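Local coordinates for GTPase-activating protein skywalker (Drosophila melanogaster, PDB 6R82), which acts as a GTPase-activating protein for Rab35 in synaptic vesicle protein recycling and turnover, the part present here being its C-terminal TLDc domain, at residues C64-F69 / E175-E180; G155-C160 / P167-G172; S75-R80 / M129-K134. All blocks are in the same frame, centred on the assembly; numbering follows the deposited sequence.

Contact 1: residues C64-F69 / E175-E180; sequences CNNEVF and EIRVLE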
loop_
_atom_site.group_PDB
_atom_site.type_symbol
_atom_site.label_atom_id
_atom_site.label_comp_id
_atom_site.label_asym_id
_atom_site.label_seq_id
_atom_site.Cartn_x
_atom_site.Cartn_y
_atom_site.Cartn_z
ATOM N N CYS A 64 -13.910 2.259 -8.350
ATOM C CA CYS A 64 -15.238 2.181 -8.954
ATOM C C CYS A 64 -15.171 1.853 -10.440
ATOM O O CYS A 64 -16.174 1.413 -11.011
ATOM C CB CYS A 64 -15.994 3.493 -8.741
ATOM S SG CYS A 64 -16.290 3.937 -6.998
ATOM N N ASN A 65 -14.015 2.059 -11.069
ATOM C CA ASN A 65 -13.748 1.692 -12.454
ATOM C C ASN A 65 -13.221 0.260 -12.597
ATOM O O ASN A 65 -12.675 -0.085 -13.654
ATOM C CB ASN A 65 -12.747 2.687 -13.062
ATOM C CG ASN A 65 -12.961 2.910 -14.551
ATOM O OD1 ASN A 65 -14.068 2.751 -15.066
ATOM N ND2 ASN A 65 -11.892 3.289 -15.249
ATOM N N ASN A 66 -13.345 -0.561 -11.548
ATOM C CA ASN A 66 -12.990 -1.986 -11.534
ATOM C C ASN A 66 -11.497 -2.247 -11.734
ATOM O O ASN A 66 -11.112 -3.361 -12.096
ATOM C CB ASN A 66 -13.801 -2.777 -12.568
ATOM C CG ASN A 66 -15.279 -2.476 -12.496
ATOM O OD1 ASN A 66 -15.942 -2.787 -11.504
ATOM N ND2 ASN A 66 -15.809 -1.864 -13.549
ATOM N N GLU A 67 -10.643 -1.253 -11.504
ATOM C CA GLU A 67 -9.205 -1.478 -11.436
ATOM C C GLU A 67 -8.817 -1.910 -10.022
ATOM O O GLU A 67 -9.431 -1.496 -9.034
ATOM C CB GLU A 67 -8.432 -0.218 -11.835
ATOM C CG GLU A 67 -8.706 0.254 -13.262
ATOM C CD GLU A 67 -9.410 1.600 -13.319
ATOM O OE1 GLU A 67 -9.512 2.270 -12.266
ATOM O OE2 GLU A 67 -9.874 1.984 -14.421
ATOM N N VAL A 68 -7.796 -2.760 -9.936
ATOM C CA VAL A 68 -7.346 -3.338 -8.673
ATOM C C VAL A 68 -5.836 -3.207 -8.613
ATOM O O VAL A 68 -5.133 -3.694 -9.506
ATOM C CB VAL A 68 -7.767 -4.809 -8.523
ATOM C CG1 VAL A 68 -6.999 -5.471 -7.385
ATOM C CG2 VAL A 68 -9.257 -4.900 -8.273
ATOM N N PHE A 69 -5.339 -2.543 -7.571
ATOM C CA PHE A 69 -3.911 -2.326 -7.386
ATOM C C PHE A 69 -3.666 -2.015 -5.908
ATOM O O PHE A 69 -4.599 -1.952 -5.104
ATOM C CB PHE A 69 -3.396 -1.215 -8.305
ATOM C CG PHE A 69 -4.131 0.090 -8.159
ATOM C CD1 PHE A 69 -5.273 0.349 -8.905
ATOM C CD2 PHE A 69 -3.679 1.058 -7.272
ATOM C CE1 PHE A 69 -5.945 1.549 -8.775
ATOM C CE2 PHE A 69 -4.350 2.257 -7.134
ATOM C CZ PHE A 69 -5.485 2.503 -7.887
ATOM N N GLU A 175 -11.799 6.779 -7.912
ATOM C CA GLU A 175 -12.606 6.754 -6.709
ATOM C C GLU A 175 -12.530 5.357 -6.114
ATOM O O GLU A 175 -12.549 4.361 -6.846
ATOM C CB GLU A 175 -14.059 7.122 -6.990
ATOM C CG GLU A 175 -14.789 7.634 -5.767
ATOM C CD GLU A 175 -16.288 7.631 -5.940
ATOM O OE1 GLU A 175 -16.754 7.237 -7.029
ATOM O OE2 GLU A 175 -17.001 8.022 -4.992
ATOM N N ILE A 176 -12.442 5.291 -4.791
ATOM C CA ILE A 176 -12.235 4.034 -4.084
ATOM C C ILE A 176 -13.589 3.394 -3.819
ATOM O O ILE A 176 -14.435 3.972 -3.130
ATOM C CB ILE A 176 -11.462 4.258 -2.776
ATOM C CG1 ILE A 176 -10.037 4.713 -3.102
ATOM C CG2 ILE A 176 -11.456 2.983 -1.924
ATOM C CD1 ILE A 176 -9.654 6.030 -2.463
ATOM N N ARG A 177 -13.799 2.203 -4.379
ATOM C CA ARG A 177 -14.982 1.431 -4.027
ATOM C C ARG A 177 -14.782 0.716 -2.698
ATOM O O ARG A 177 -15.649 0.763 -1.820
ATOM C CB ARG A 177 -15.316 0.427 -5.127
ATOM C CG ARG A 177 -16.719 -0.137 -5.002
ATOM C CD ARG A 177 -16.872 -1.443 -5.761
ATOM N NE ARG A 177 -16.433 -1.331 -7.149
ATOM C CZ ARG A 177 -16.818 -2.154 -8.124
ATOM N NH1 ARG A 177 -17.662 -3.150 -7.862
ATOM N NH2 ARG A 177 -16.365 -1.982 -9.360
ATOM N N VAL A 178 -13.643 0.050 -2.531
ATOM C CA VAL A 178 -13.290 -0.542 -1.246
ATOM C C VAL A 178 -11.773 -0.538 -1.106
ATOM O O VAL A 178 -11.031 -0.733 -2.076
ATOM C CB VAL A 178 -13.901 -1.953 -1.085
ATOM C CG1 VAL A 178 -13.563 -2.816 -2.272
ATOM C CG2 VAL A 178 -13.434 -2.610 0.223
ATOM N N LEU A 179 -11.320 -0.243 0.104
ATOM C CA LEU A 179 -9.919 -0.363 0.466
ATOM C C LEU A 179 -9.788 -1.412 1.562
ATOM O O LEU A 179 -10.592 -1.440 2.498
ATOM C CB LEU A 179 -9.353 0.977 0.934
ATOM C CG LEU A 179 -7.902 0.860 1.396
ATOM C CD1 LEU A 179 -7.042 1.820 0.629
ATOM C CD2 LEU A 179 -7.819 1.137 2.877
ATOM N N GLU A 180 -8.779 -2.275 1.426
ATOM C CA GLU A 180 -8.492 -3.325 2.393
ATOM C C GLU A 180 -7.020 -3.282 2.782
ATOM O O GLU A 180 -6.155 -3.051 1.933
ATOM C CB GLU A 180 -8.832 -4.712 1.821
ATOM C CG GLU A 180 -10.324 -5.054 1.893
ATOM C CD GLU A 180 -10.692 -6.343 1.146
ATOM O OE1 GLU A 180 -9.804 -6.940 0.479
ATOM O OE2 GLU A 180 -11.881 -6.747 1.226
#

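Contact 2: residues G155-C160 / P167-G172; sequences GKTDSC and PLCPSG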
loop_
_atom_site.group_PDB
_atom_site.type_symbol
_atom_site.label_atom_id
_atom_site.label_comp_id
_atom_site.label_asym_id
_atom_site.label_seq_id
_atom_site.Cartn_x
_atom_site.Cartn_y
_atom_site.Cartn_z
ATOM N N GLY A 155 -8.612 9.508 -5.020
ATOM C CA GLY A 155 -7.179 9.322 -5.050
ATOM C C GLY A 155 -6.626 9.547 -6.438
ATOM O O GLY A 155 -7.365 9.720 -7.410
ATOM N N LYS A 156 -5.300 9.540 -6.519
ATOM C CA LYS A 156 -4.598 9.781 -7.766
ATOM C C LYS A 156 -3.476 8.765 -7.899
ATOM O O LYS A 156 -3.060 8.136 -6.923
ATOM C CB LYS A 156 -4.033 11.208 -7.829
ATOM C CG LYS A 156 -5.090 12.307 -7.674
ATOM C CD LYS A 156 -4.490 13.693 -7.897
ATOM C CE LYS A 156 -3.932 14.294 -6.612
ATOM N NZ LYS A 156 -4.826 15.363 -6.062
ATOM N N THR A 157 -2.988 8.607 -9.126
ATOM C CA THR A 157 -1.845 7.743 -9.368
ATOM C C THR A 157 -1.032 8.307 -10.524
ATOM O O THR A 157 -1.588 8.771 -11.520
ATOM C CB THR A 157 -2.276 6.307 -9.669
ATOM O OG1 THR A 157 -1.150 5.569 -10.156
ATOM C CG2 THR A 157 -3.381 6.295 -10.707
ATOM N N ASP A 158 0.288 8.243 -10.379
ATOM C CA ASP A 158 1.223 8.875 -11.292
ATOM C C ASP A 158 2.461 7.994 -11.351
ATOM O O ASP A 158 2.645 7.096 -10.527
ATOM C CB ASP A 158 1.559 10.301 -10.816
ATOM C CG ASP A 158 2.261 11.148 -11.880
ATOM O OD1 ASP A 158 2.685 10.601 -12.926
ATOM O OD2 ASP A 158 2.399 12.375 -11.651
ATOM N N SER A 159 3.309 8.244 -12.340
ATOM C CA SER A 159 4.630 7.640 -12.318
ATOM C C SER A 159 5.471 8.283 -11.227
ATOM O O SER A 159 5.370 9.482 -10.960
ATOM C CB SER A 159 5.321 7.801 -13.668
ATOM O OG SER A 159 4.506 7.282 -14.700
ATOM N N CYS A 160 6.304 7.468 -10.583
ATOM C CA CYS A 160 7.238 7.966 -9.587
ATOM C C CYS A 160 8.602 7.340 -9.837
ATOM O O CYS A 160 8.715 6.279 -10.452
ATOM C CB CYS A 160 6.751 7.669 -8.160
ATOM S SG CYS A 160 7.111 5.977 -7.585
ATOM N N PRO A 167 1.120 5.005 -14.368
ATOM C CA PRO A 167 -0.151 5.099 -13.642
ATOM C C PRO A 167 -0.833 3.739 -13.575
ATOM O O PRO A 167 -0.997 3.055 -14.584
ATOM C CB PRO A 167 -0.950 6.107 -14.474
ATOM C CG PRO A 167 0.110 7.023 -15.019
ATOM C CD PRO A 167 1.315 6.139 -15.291
ATOM N N LEU A 168 -1.194 3.327 -12.361
ATOM C CA LEU A 168 -1.714 1.982 -12.137
ATOM C C LEU A 168 -3.162 1.821 -12.584
ATOM O O LEU A 168 -3.701 0.709 -12.517
ATOM C CB LEU A 168 -1.552 1.600 -10.661
ATOM C CG LEU A 168 -0.202 2.004 -10.058
ATOM C CD1 LEU A 168 -0.243 1.959 -8.543
ATOM C CD2 LEU A 168 0.906 1.111 -10.582
ATOM N N CYS A 169 -3.800 2.893 -13.028
ATOM C CA CYS A 169 -4.999 2.828 -13.848
ATOM C C CYS A 169 -4.834 3.850 -14.966
ATOM O O CYS A 169 -4.069 4.809 -14.821
ATOM C CB CYS A 169 -6.278 3.088 -13.040
ATOM S SG CYS A 169 -6.278 4.574 -12.027
ATOM N N PRO A 170 -5.516 3.649 -16.107
ATOM C CA PRO A 170 -5.251 4.525 -17.273
ATOM C C PRO A 170 -5.479 6.006 -16.994
ATOM O O PRO A 170 -4.576 6.823 -17.233
ATOM C CB PRO A 170 -6.215 3.969 -18.332
ATOM C CG PRO A 170 -6.414 2.523 -17.928
ATOM C CD PRO A 170 -6.474 2.577 -16.432
ATOM N N SER A 171 -6.663 6.378 -16.506
ATOM C CA SER A 171 -6.867 7.717 -15.974
ATOM C C SER A 171 -5.976 7.931 -14.753
ATOM O O SER A 171 -5.707 7.005 -13.984
ATOM C CB SER A 171 -8.337 7.922 -15.606
ATOM O OG SER A 171 -8.473 8.781 -14.486
ATOM N N GLY A 172 -5.507 9.167 -14.575
ATOM C CA GLY A 172 -4.616 9.433 -13.453
ATOM C C GLY A 172 -5.275 9.477 -12.086
ATOM O O GLY A 172 -4.564 9.580 -11.081
#

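Contact 3: residues S75-R80 / M129-K134; sequences SRWFER and MAADSK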
loop_
_atom_site.group_PDB
_atom_site.type_symbol
_atom_site.label_atom_id
_atom_site.label_comp_id
_atom_site.label_asym_id
_atom_site.label_seq_id
_atom_site.Cartn_x
_atom_site.Cartn_y
_atom_site.Cartn_z
ATOM N N SER A 75 6.771 -0.946 6.539
ATOM C CA SER A 75 6.935 -0.362 7.870
ATOM C C SER A 75 5.597 0.067 8.454
ATOM O O SER A 75 4.623 0.294 7.728
ATOM C CB SER A 75 7.885 0.846 7.820
ATOM O OG SER A 75 9.037 0.524 7.076
ATOM N N ARG A 76 5.555 0.196 9.783
ATOM C CA ARG A 76 4.300 0.591 10.411
ATOM C C ARG A 76 3.956 2.039 10.077
ATOM O O ARG A 76 4.833 2.906 9.987
ATOM C CB ARG A 76 4.338 0.375 11.925
ATOM C CG ARG A 76 5.609 0.639 12.567
ATOM C CD ARG A 76 5.667 0.117 13.992
ATOM N NE ARG A 76 6.941 0.614 14.463
ATOM C CZ ARG A 76 7.113 1.490 15.441
ATOM N NH1 ARG A 76 6.071 1.944 16.137
ATOM N NH2 ARG A 76 8.348 1.876 15.739
ATOM N N TRP A 77 2.671 2.289 9.839
ATOM C CA TRP A 77 2.252 3.652 9.545
ATOM C C TRP A 77 2.455 4.559 10.750
ATOM O O TRP A 77 2.524 5.776 10.585
ATOM C CB TRP A 77 0.796 3.668 9.071
ATOM C CG TRP A 77 0.619 3.110 7.664
ATOM C CD1 TRP A 77 0.134 1.882 7.329
ATOM C CD2 TRP A 77 0.927 3.769 6.425
ATOM N NE1 TRP A 77 0.127 1.732 5.964
ATOM C CE2 TRP A 77 0.610 2.874 5.384
ATOM C CE3 TRP A 77 1.451 5.025 6.099
ATOM C CZ2 TRP A 77 0.780 3.196 4.025
ATOM C CZ3 TRP A 77 1.637 5.343 4.744
ATOM C CH2 TRP A 77 1.292 4.432 3.727
ATOM N N PHE A 78 2.575 3.983 11.952
ATOM C CA PHE A 78 2.944 4.744 13.140
ATOM C C PHE A 78 4.187 5.594 12.911
ATOM O O PHE A 78 4.326 6.657 13.521
ATOM C CB PHE A 78 3.194 3.786 14.305
ATOM C CG PHE A 78 3.497 4.463 15.627
ATOM C CD1 PHE A 78 2.466 4.830 16.481
ATOM C CD2 PHE A 78 4.818 4.680 16.030
ATOM C CE1 PHE A 78 2.731 5.429 17.716
ATOM C CE2 PHE A 78 5.102 5.276 17.255
ATOM C CZ PHE A 78 4.060 5.655 18.102
ATOM N N GLU A 79 5.103 5.139 12.056
ATOM C CA GLU A 79 6.355 5.861 11.844
ATOM C C GLU A 79 6.196 7.121 10.992
ATOM O O GLU A 79 7.186 7.813 10.768
ATOM C CB GLU A 79 7.395 4.923 11.212
ATOM C CG GLU A 79 7.888 3.851 12.219
ATOM C CD GLU A 79 8.937 2.894 11.638
ATOM O OE1 GLU A 79 9.406 3.112 10.503
ATOM O OE2 GLU A 79 9.296 1.916 12.335
ATOM N N ARG A 80 4.982 7.449 10.537
ATOM C CA ARG A 80 4.792 8.651 9.734
ATOM C C ARG A 80 5.190 9.922 10.482
ATOM O O ARG A 80 5.432 10.950 9.835
ATOM C CB ARG A 80 3.334 8.748 9.280
ATOM C CG ARG A 80 2.367 8.908 10.446
ATOM C CD ARG A 80 0.919 8.716 10.030
ATOM N NE ARG A 80 0.003 8.989 11.142
ATOM C CZ ARG A 80 -0.354 8.104 12.074
ATOM N NH1 ARG A 80 0.123 6.844 12.054
ATOM N NH2 ARG A 80 -1.183 8.472 13.039
ATOM N N MET A 129 6.957 5.560 1.708
ATOM C CA MET A 129 5.674 5.791 2.363
ATOM C C MET A 129 5.673 7.175 3.001
ATOM O O MET A 129 6.698 7.624 3.514
ATOM C CB MET A 129 5.389 4.737 3.468
ATOM C CG MET A 129 5.506 3.255 3.033
ATOM S SD MET A 129 5.655 2.109 4.448
ATOM C CE MET A 129 4.039 2.295 5.198
ATOM N N ALA A 130 4.512 7.830 2.991
ATOM C CA ALA A 130 4.312 9.091 3.703
ATOM C C ALA A 130 2.834 9.220 4.057
ATOM O O ALA A 130 1.976 8.734 3.320
ATOM C CB ALA A 130 4.776 10.294 2.871
ATOM N N ALA A 131 2.536 9.846 5.196
ATOM C CA ALA A 131 1.147 9.925 5.642
ATOM C C ALA A 131 0.982 11.035 6.670
ATOM O O ALA A 131 1.859 11.255 7.506
ATOM C CB ALA A 131 0.679 8.591 6.247
ATOM N N ASP A 132 -0.163 11.706 6.621
ATOM C CA ASP A 132 -0.493 12.699 7.643
ATOM C C ASP A 132 -2.010 12.746 7.783
ATOM O O ASP A 132 -2.705 11.794 7.415
ATOM C CB ASP A 132 0.144 14.063 7.306
ATOM C CG ASP A 132 -0.343 14.654 5.978
ATOM O OD1 ASP A 132 -1.430 14.277 5.476
ATOM O OD2 ASP A 132 0.375 15.535 5.445
ATOM N N SER A 133 -2.539 13.860 8.302
ATOM C CA SER A 133 -3.979 13.932 8.527
ATOM C C SER A 133 -4.761 14.224 7.254
ATOM O O SER A 133 -5.990 14.073 7.247
ATOM C CB SER A 133 -4.302 14.992 9.582
ATOM O OG SER A 133 -4.123 16.300 9.053
ATOM N N LYS A 134 -4.089 14.643 6.186
ATOM C CA LYS A 134 -4.766 14.981 4.941
ATOM C C LYS A 134 -4.631 13.910 3.867
ATOM O O LYS A 134 -5.476 13.856 2.963
ATOM C CB LYS A 134 -4.221 16.304 4.374
ATOM C CG LYS A 134 -4.355 17.523 5.311
ATOM C CD LYS A 134 -5.765 17.700 5.809
ATOM C CE LYS A 134 -6.558 18.620 4.882
ATOM N NZ LYS A 134 -8.018 18.593 5.212
#

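Contact 1: residues C64-F69 / E175-E180
The R177 guanidinium reaches N66 through NH2, which gives a very short hydrogen bond of 2.3 Å to N66 OD1. It is tight but bent: the N-H...O angle is 126°, and although OD1 lies at the guanidinium edge, near its plane, NH2 sits above the plane of the amide, the two groups being steeply turned against each other. CG of R177 is anti to its backbone N (chi1 -165°), and a bend at chi3 (-52°) brings NH2 to N66 OD1. The second link is straighter and purely backbone: C64 N donates to E175 O at 2.9 Å. Next to it the C64 side chain lies beside both neighbours, C64 SG being 3.3 Å from E175 OE1 and 4.1 Å from R177 CB. The other carboxylate oxygen, OE2 of E175, forms a salt bridge with R153. At the corner of the strand, R177 and V178 both face K62, a classic beta bulge, and at this bulge the R177 side chain points toward the 64-67 turn that joins strands 57-63 and 68-73. On this exposed side of the TLDc sheet, the R177 side chain thus bonds to the hairpin turn at N66 while C64 N to E175 O ties the main chains, a mostly polar, directional attachment with little apolar burial.

Contact 2: residues G155-C160 / P167-G172
The carbonyl group of G172 is met by T157 N from above its plane, 26° out of it, rather than along a lone pair; T157 N donates to G172 O over 2.7 Å and nearly straight (161°). The two segments are the arms of a long loop that closes a beta-hairpin connection, from strand 154-156 to its antiparallel neighbour 173-185 in the TLDc sheet, and this bond sits at the strand end. K156 CA approaches the same oxygen in a CA-H...O contact, and its ammonium group turns away to a cation-pi contact with W147. Deeper in, the buried T157 carries the contact. Its OG1 is anti to the backbone N (chi1 169°), so it accepts from L168 N while its own proton goes to A145 O, leaving the hydroxyl gripped from two sides. P167 adds plain packing: S159 OG lies 3.4 Å from P167 CD, and P167 CB is 4.0 Å from T157 O. S159 OG, for its part, bonds to N165 O within the loop. That same T157 rotation puts the methyl group in the crowded position between the backbone N and the carbonyl carbon, where T157 CG2 packs against C169 SG at 3.6 Å.

Contact 3: residues S75-R80 / M129-K134
M129 sets its terminal methyl over the face of the W77 six-membered ring. M129 CE stands 3.4 Å from the centroid of that ring and only 10° off the normal, a CH-pi contact over the centre of the face. CG of M129 is anti to the carbonyl carbon (chi1 -53°), the chain runs extended through chi2, and the bend at chi3 (67°) turns CE back over the indole. SD lies farther off, 5.0 Å from that centroid, and makes the Met-aromatic part of the contact. The methyl also meets the main chain leading into the 3-10 segment, with S75 O 3.3 Å from M129 CE.

W77 opens that 3-10 segment. Beside the methionine, A131 CB packs obliquely against the ring, 3.7 Å from W77 CE3, and the carbonyl oxygen of A130 lies at the ring edge near CZ3. Elsewhere F47 meets W77 edge-to-face, and I136 and I138 of the neighbouring strand touch it.

A131 is also pressed by R80, whose CB approaches A131 O at 3.4 Å while its CD lies 3.8 Å from A131 CB. R80 is fixed from its own side: NH1 donates to W77 O, which also accepts from R80 N, and forms a salt bridge with E52, while Y48 offers a cation-pi contact. A131 O accepts from R89 NH2.

The join is therefore built from apolar packing, the R80 bonds running within its own segment and to E52, and A131 O bonding to R89: a tryptophan on a short 3-10 segment, with the M129 methyl over one face, packed against the short strand 129-131 of the TLDc sheet.

Overall arrangement
All three contacts belong to one TLDc domain and reach the same antiparallel sheet. Contacts 1 and 2 are neighbours, with centres about 13 Å apart; they touch where E67 packs on C169 and P170 and F69 on L168, and their strands 173-185 and 154-156 are adjacent. Contact 3 sits apart, its centre about 21 Å from that of contact 1 and 20 Å from that of contact 2, with nearest atoms about 9 Å away in both cases. Along the chain, contact 1 closes a long loop that encloses the other two, contact 3 finishing before contact 2 begins. Contacts 1 and 3 join segments 106 and 49 residues apart into one compact domain, whereas contact 2 is local.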